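PDB 7KV2: RagB/SusD family nutrient uptake outer membrane protein from Bacteroides thetaiotaomicron, which probably binds beta-glucans at the outer membrane of this gut bacterium as a SusD-type surface glycan-binding protein, with a helical core related to tetratricopeptide repeats. Local coordinates for residues L292-S304 with S391-Y403. Numbering follows the deposited sequence.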
loop_
_atom_site.group_PDB
_atom_site.type_symbol
_atom_site.label_atom_id
_atom_site.label_comp_id
_atom_site.label_asym_id
_atom_site.label_seq_id
_atom_site.Cartn_x
_atom_site.Cartn_y
_atom_site.Cartn_z
ATOM N N LEU A 292 -4.475 1.703 18.189
ATOM C CA LEU A 292 -3.085 2.129 17.855
ATOM C C LEU A 292 -2.064 1.054 18.268
ATOM O O LEU A 292 -0.894 1.157 17.844
ATOM C CB LEU A 292 -2.821 3.473 18.540
ATOM C CG LEU A 292 -3.856 4.554 18.227
ATOM C CD1 LEU A 292 -3.358 5.914 18.705
ATOM C CD2 LEU A 292 -4.147 4.580 16.736
ATOM N N VAL A 293 -2.491 0.091 19.078
ATOM C CA VAL A 293 -1.604 -0.964 19.645
ATOM C C VAL A 293 -1.070 -1.781 18.461
ATOM O O VAL A 293 -1.812 -1.937 17.427
ATOM C CB VAL A 293 -2.330 -1.831 20.700
ATOM C CG1 VAL A 293 -2.919 -0.996 21.844
ATOM C CG2 VAL A 293 -3.398 -2.723 20.092
ATOM N N ALA A 294 0.168 -2.261 18.588
ATOM C CA ALA A 294 0.807 -3.225 17.665
ATOM C C ALA A 294 0.089 -4.580 17.815
ATOM O O ALA A 294 0.428 -5.370 18.738
ATOM C CB ALA A 294 2.291 -3.301 17.927
ATOM N N GLY A 295 -0.931 -4.789 16.975
ATOM C CA GLY A 295 -1.772 -5.995 16.947
ATOM C C GLY A 295 -1.942 -6.444 15.514
ATOM O O GLY A 295 -0.920 -6.358 14.736
ATOM N N GLY A 296 -3.158 -6.872 15.170
ATOM C CA GLY A 296 -3.527 -7.262 13.802
ATOM C C GLY A 296 -4.069 -6.127 12.959
ATOM O O GLY A 296 -4.001 -4.962 13.361
ATOM N N THR A 297 -4.510 -6.475 11.755
ATOM C CA THR A 297 -5.077 -5.541 10.769
ATOM C C THR A 297 -6.567 -5.786 10.673
ATOM O O THR A 297 -7.019 -6.912 10.819
ATOM C CB THR A 297 -4.384 -5.660 9.398
ATOM O OG1 THR A 297 -5.050 -4.819 8.487
ATOM C CG2 THR A 297 -4.386 -7.048 8.812
ATOM N N ALA A 298 -7.306 -4.742 10.363
ATOM C CA ALA A 298 -8.742 -4.820 10.071
ATOM C C ALA A 298 -8.969 -5.215 8.616
ATOM O O ALA A 298 -10.128 -5.492 8.276
ATOM C CB ALA A 298 -9.362 -3.453 10.322
ATOM N N LEU A 299 -7.935 -5.173 7.761
ATOM C CA LEU A 299 -8.159 -5.209 6.274
ATOM C C LEU A 299 -9.012 -6.415 5.882
ATOM O O LEU A 299 -9.993 -6.247 5.149
ATOM C CB LEU A 299 -6.839 -5.092 5.510
ATOM C CG LEU A 299 -6.928 -5.265 4.000
ATOM C CD1 LEU A 299 -7.804 -4.207 3.363
ATOM C CD2 LEU A 299 -5.579 -5.268 3.318
ATOM N N PRO A 300 -8.692 -7.657 6.316
ATOM C CA PRO A 300 -9.478 -8.830 5.912
ATOM C C PRO A 300 -10.946 -8.724 6.333
ATOM O O PRO A 300 -11.777 -9.175 5.600
ATOM C CB PRO A 300 -8.732 -10.007 6.541
ATOM C CG PRO A 300 -7.321 -9.502 6.667
ATOM C CD PRO A 300 -7.501 -8.057 7.074
ATOM N N THR A 301 -11.245 -8.136 7.484
ATOM C CA THR A 301 -12.654 -7.954 7.920
ATOM C C THR A 301 -13.336 -7.035 6.896
ATOM O O THR A 301 -14.493 -7.296 6.502
ATOM C CB THR A 301 -12.752 -7.404 9.348
ATOM O OG1 THR A 301 -12.240 -8.386 10.273
ATOM C CG2 THR A 301 -14.192 -7.080 9.692
ATOM N N LEU A 302 -12.675 -5.963 6.478
ATOM C CA LEU A 302 -13.295 -4.954 5.561
ATOM C C LEU A 302 -13.747 -5.599 4.249
ATOM O O LEU A 302 -14.908 -5.344 3.860
ATOM C CB LEU A 302 -12.300 -3.835 5.271
ATOM C CG LEU A 302 -12.024 -2.934 6.469
ATOM C CD1 LEU A 302 -10.862 -1.997 6.223
ATOM C CD2 LEU A 302 -13.261 -2.133 6.825
ATOM N N ILE A 303 -12.968 -6.522 3.667
ATOM C CA ILE A 303 -13.115 -6.897 2.226
ATOM C C ILE A 303 -13.528 -8.360 2.029
ATOM O O ILE A 303 -13.614 -8.785 0.884
ATOM C CB ILE A 303 -11.800 -6.570 1.506
ATOM C CG1 ILE A 303 -10.695 -7.518 1.993
ATOM C CG2 ILE A 303 -11.442 -5.094 1.663
ATOM C CD1 ILE A 303 -9.430 -7.489 1.181
ATOM N N SER A 304 -13.879 -9.080 3.090
ATOM C CA SER A 304 -14.383 -10.470 2.986
ATOM C C SER A 304 -15.903 -10.481 2.946
ATOM O O SER A 304 -16.554 -9.491 3.301
ATOM C CB SER A 304 -13.775 -11.253 4.088
ATOM O OG SER A 304 -12.351 -11.255 3.902
ATOM N N SER A 391 -10.702 -8.256 19.982
ATOM C CA SER A 391 -11.686 -8.251 18.866
ATOM C C SER A 391 -11.098 -9.018 17.679
ATOM O O SER A 391 -10.118 -8.493 17.087
ATOM C CB SER A 391 -12.038 -6.851 18.448
ATOM O OG SER A 391 -12.330 -6.810 17.051
ATOM N N SER A 392 -11.695 -10.165 17.336
ATOM C CA SER A 392 -11.307 -11.048 16.203
ATOM C C SER A 392 -11.278 -10.226 14.905
ATOM O O SER A 392 -10.379 -10.497 14.042
ATOM C CB SER A 392 -12.217 -12.260 16.092
ATOM O OG SER A 392 -13.497 -11.907 15.576
ATOM N N GLU A 393 -12.141 -9.207 14.812
ATOM C CA GLU A 393 -12.357 -8.421 13.575
ATOM C C GLU A 393 -11.141 -7.538 13.286
ATOM O O GLU A 393 -10.931 -7.185 12.118
ATOM C CB GLU A 393 -13.627 -7.564 13.701
ATOM C CG GLU A 393 -14.885 -8.378 13.977
ATOM C CD GLU A 393 -16.196 -7.662 13.689
ATOM O OE1 GLU A 393 -16.251 -6.407 13.876
ATOM O OE2 GLU A 393 -17.168 -8.348 13.268
ATOM N N LEU A 394 -10.391 -7.123 14.307
ATOM C CA LEU A 394 -9.294 -6.147 14.130
ATOM C C LEU A 394 -7.932 -6.830 14.249
ATOM O O LEU A 394 -6.903 -6.092 14.207
ATOM C CB LEU A 394 -9.442 -5.051 15.200
ATOM C CG LEU A 394 -10.757 -4.258 15.143
ATOM C CD1 LEU A 394 -10.870 -3.264 16.300
ATOM C CD2 LEU A 394 -10.929 -3.518 13.825
ATOM N N ASN A 395 -7.879 -8.146 14.399
ATOM C CA ASN A 395 -6.574 -8.778 14.740
ATOM C C ASN A 395 -6.174 -9.850 13.744
ATOM O O ASN A 395 -5.698 -10.894 14.201
ATOM C CB ASN A 395 -6.518 -9.319 16.172
ATOM C CG ASN A 395 -6.346 -8.170 17.128
ATOM O OD1 ASN A 395 -5.321 -7.470 17.089
ATOM N ND2 ASN A 395 -7.395 -7.912 17.904
ATOM N N TRP A 396 -6.327 -9.598 12.442
ATOM C CA TRP A 396 -5.785 -10.528 11.416
ATOM C C TRP A 396 -4.251 -10.378 11.357
ATOM O O TRP A 396 -3.763 -9.294 11.550
ATOM C CB TRP A 396 -6.427 -10.232 10.066
ATOM C CG TRP A 396 -7.882 -10.516 10.086
ATOM C CD1 TRP A 396 -8.898 -9.611 10.255
ATOM C CD2 TRP A 396 -8.485 -11.812 9.994
ATOM N NE1 TRP A 396 -10.088 -10.275 10.237
ATOM C CE2 TRP A 396 -9.870 -11.623 10.118
ATOM C CE3 TRP A 396 -7.992 -13.114 9.791
ATOM C CZ2 TRP A 396 -10.765 -12.684 10.064
ATOM C CZ3 TRP A 396 -8.885 -14.157 9.734
ATOM C CH2 TRP A 396 -10.248 -13.948 9.872
ATOM N N ASN A 397 -3.544 -11.474 11.083
ATOM C CA ASN A 397 -2.067 -11.531 11.073
ATOM C C ASN A 397 -1.517 -11.113 9.686
ATOM O O ASN A 397 -0.286 -11.003 9.574
ATOM C CB ASN A 397 -1.581 -12.939 11.469
ATOM C CG ASN A 397 -1.897 -14.027 10.466
ATOM O OD1 ASN A 397 -2.195 -13.762 9.296
ATOM N ND2 ASN A 397 -1.856 -15.290 10.904
ATOM N N ASN A 398 -2.344 -10.791 8.691
ATOM C CA ASN A 398 -1.824 -10.508 7.319
ATOM C C ASN A 398 -0.939 -9.263 7.290
ATOM O O ASN A 398 -1.460 -8.103 7.358
ATOM C CB ASN A 398 -2.948 -10.311 6.297
ATOM C CG ASN A 398 -3.935 -11.445 6.267
ATOM O OD1 ASN A 398 -4.631 -11.689 7.267
ATOM N ND2 ASN A 398 -3.972 -12.136 5.131
ATOM N N ASN A 399 0.365 -9.407 7.106
ATOM C CA ASN A 399 1.190 -8.211 6.835
ATOM C C ASN A 399 0.732 -7.495 5.548
ATOM O O ASN A 399 0.250 -8.129 4.596
ATOM C CB ASN A 399 2.665 -8.586 6.665
ATOM C CG ASN A 399 3.360 -9.011 7.935
ATOM O OD1 ASN A 399 2.746 -9.114 9.013
ATOM N ND2 ASN A 399 4.657 -9.271 7.790
ATOM N N LEU A 400 0.885 -6.174 5.488
ATOM C CA LEU A 400 0.591 -5.395 4.253
ATOM C C LEU A 400 1.873 -5.360 3.434
ATOM O O LEU A 400 2.866 -4.766 3.894
ATOM C CB LEU A 400 0.042 -4.000 4.597
ATOM C CG LEU A 400 -0.331 -3.211 3.356
ATOM C CD1 LEU A 400 -1.500 -3.857 2.619
ATOM C CD2 LEU A 400 -0.640 -1.758 3.727
ATOM N N ARG A 401 1.877 -6.032 2.270
ATOM C CA ARG A 401 3.080 -6.014 1.399
ATOM C C ARG A 401 3.201 -4.623 0.751
ATOM O O ARG A 401 2.286 -4.192 0.073
ATOM C CB ARG A 401 2.993 -7.127 0.366
ATOM C CG ARG A 401 3.368 -8.504 0.910
ATOM C CD ARG A 401 2.374 -9.046 1.937
ATOM N NE ARG A 401 2.592 -10.492 2.109
ATOM C CZ ARG A 401 1.955 -11.252 2.998
ATOM N NH1 ARG A 401 1.079 -10.726 3.838
ATOM N NH2 ARG A 401 2.233 -12.538 3.058
ATOM N N ILE A 402 4.313 -3.936 0.911
ATOM C CA ILE A 402 4.526 -2.580 0.340
ATOM C C ILE A 402 5.362 -2.681 -0.945
ATOM O O ILE A 402 4.849 -2.281 -2.003
ATOM C CB ILE A 402 5.173 -1.653 1.401
ATOM C CG1 ILE A 402 4.345 -1.578 2.689
ATOM C CG2 ILE A 402 5.423 -0.282 0.806
ATOM C CD1 ILE A 402 2.905 -1.113 2.467
ATOM N N TYR A 403 6.571 -3.277 -0.860
ATOM C CA TYR A 403 7.511 -3.436 -2.000
ATOM C C TYR A 403 7.884 -4.905 -2.169
ATOM O O TYR A 403 8.362 -5.571 -1.189
ATOM C CB TYR A 403 8.785 -2.619 -1.824
ATOM C CG TYR A 403 8.512 -1.155 -1.728
ATOM C CD1 TYR A 403 7.813 -0.491 -2.730
ATOM C CD2 TYR A 403 9.039 -0.406 -0.684
ATOM C CE1 TYR A 403 7.570 0.883 -2.656
ATOM C CE2 TYR A 403 8.821 0.960 -0.625
ATOM C CZ TYR A 403 8.114 1.611 -1.622
ATOM O OH TYR A 403 7.859 2.954 -1.474
#
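A single antiparallel beta bridge, the hydrogen-bonded pair T297 and W396, joins the loop before helix 299-303 to the loop leading into strand 400-404. T297 N gives to W396 O at 2.9 Å, and W396 N returns a bond to T297 O at 3.2 Å. One residue back, G296 N meets a lone pair of N395 OD1 nearly straight (166°), where a CB on G296 would collide with the N395-W396 peptide; N395 ND2 gives to S391 O and R286 O. Within this SusD-family fold the bridge is followed by a turn that leads into the helix: with chi1 at 175°, T297 OG1 swings opposite its own N, where it accepts from L299 N, a capping bond, and also bonds D61. P300 CB lies over one face of the W396 indole, 3.7 Å from the centroid of the five-membered ring, a CH-pi contact, while S392 O lies over the opposite face, toward the rim. In the ring plane, W396 NE1 donates to T301 OG1 at 2.9 Å, and T301 OG1 in turn donates to a lone pair of E393 O at 2.6 Å. A leucine in place of W396 would probably leave T301 OG1 without its donor and P300 without an aromatic face. P300 CG, packed against W396 CB, also touches N398 OD1 at 3.5 Å.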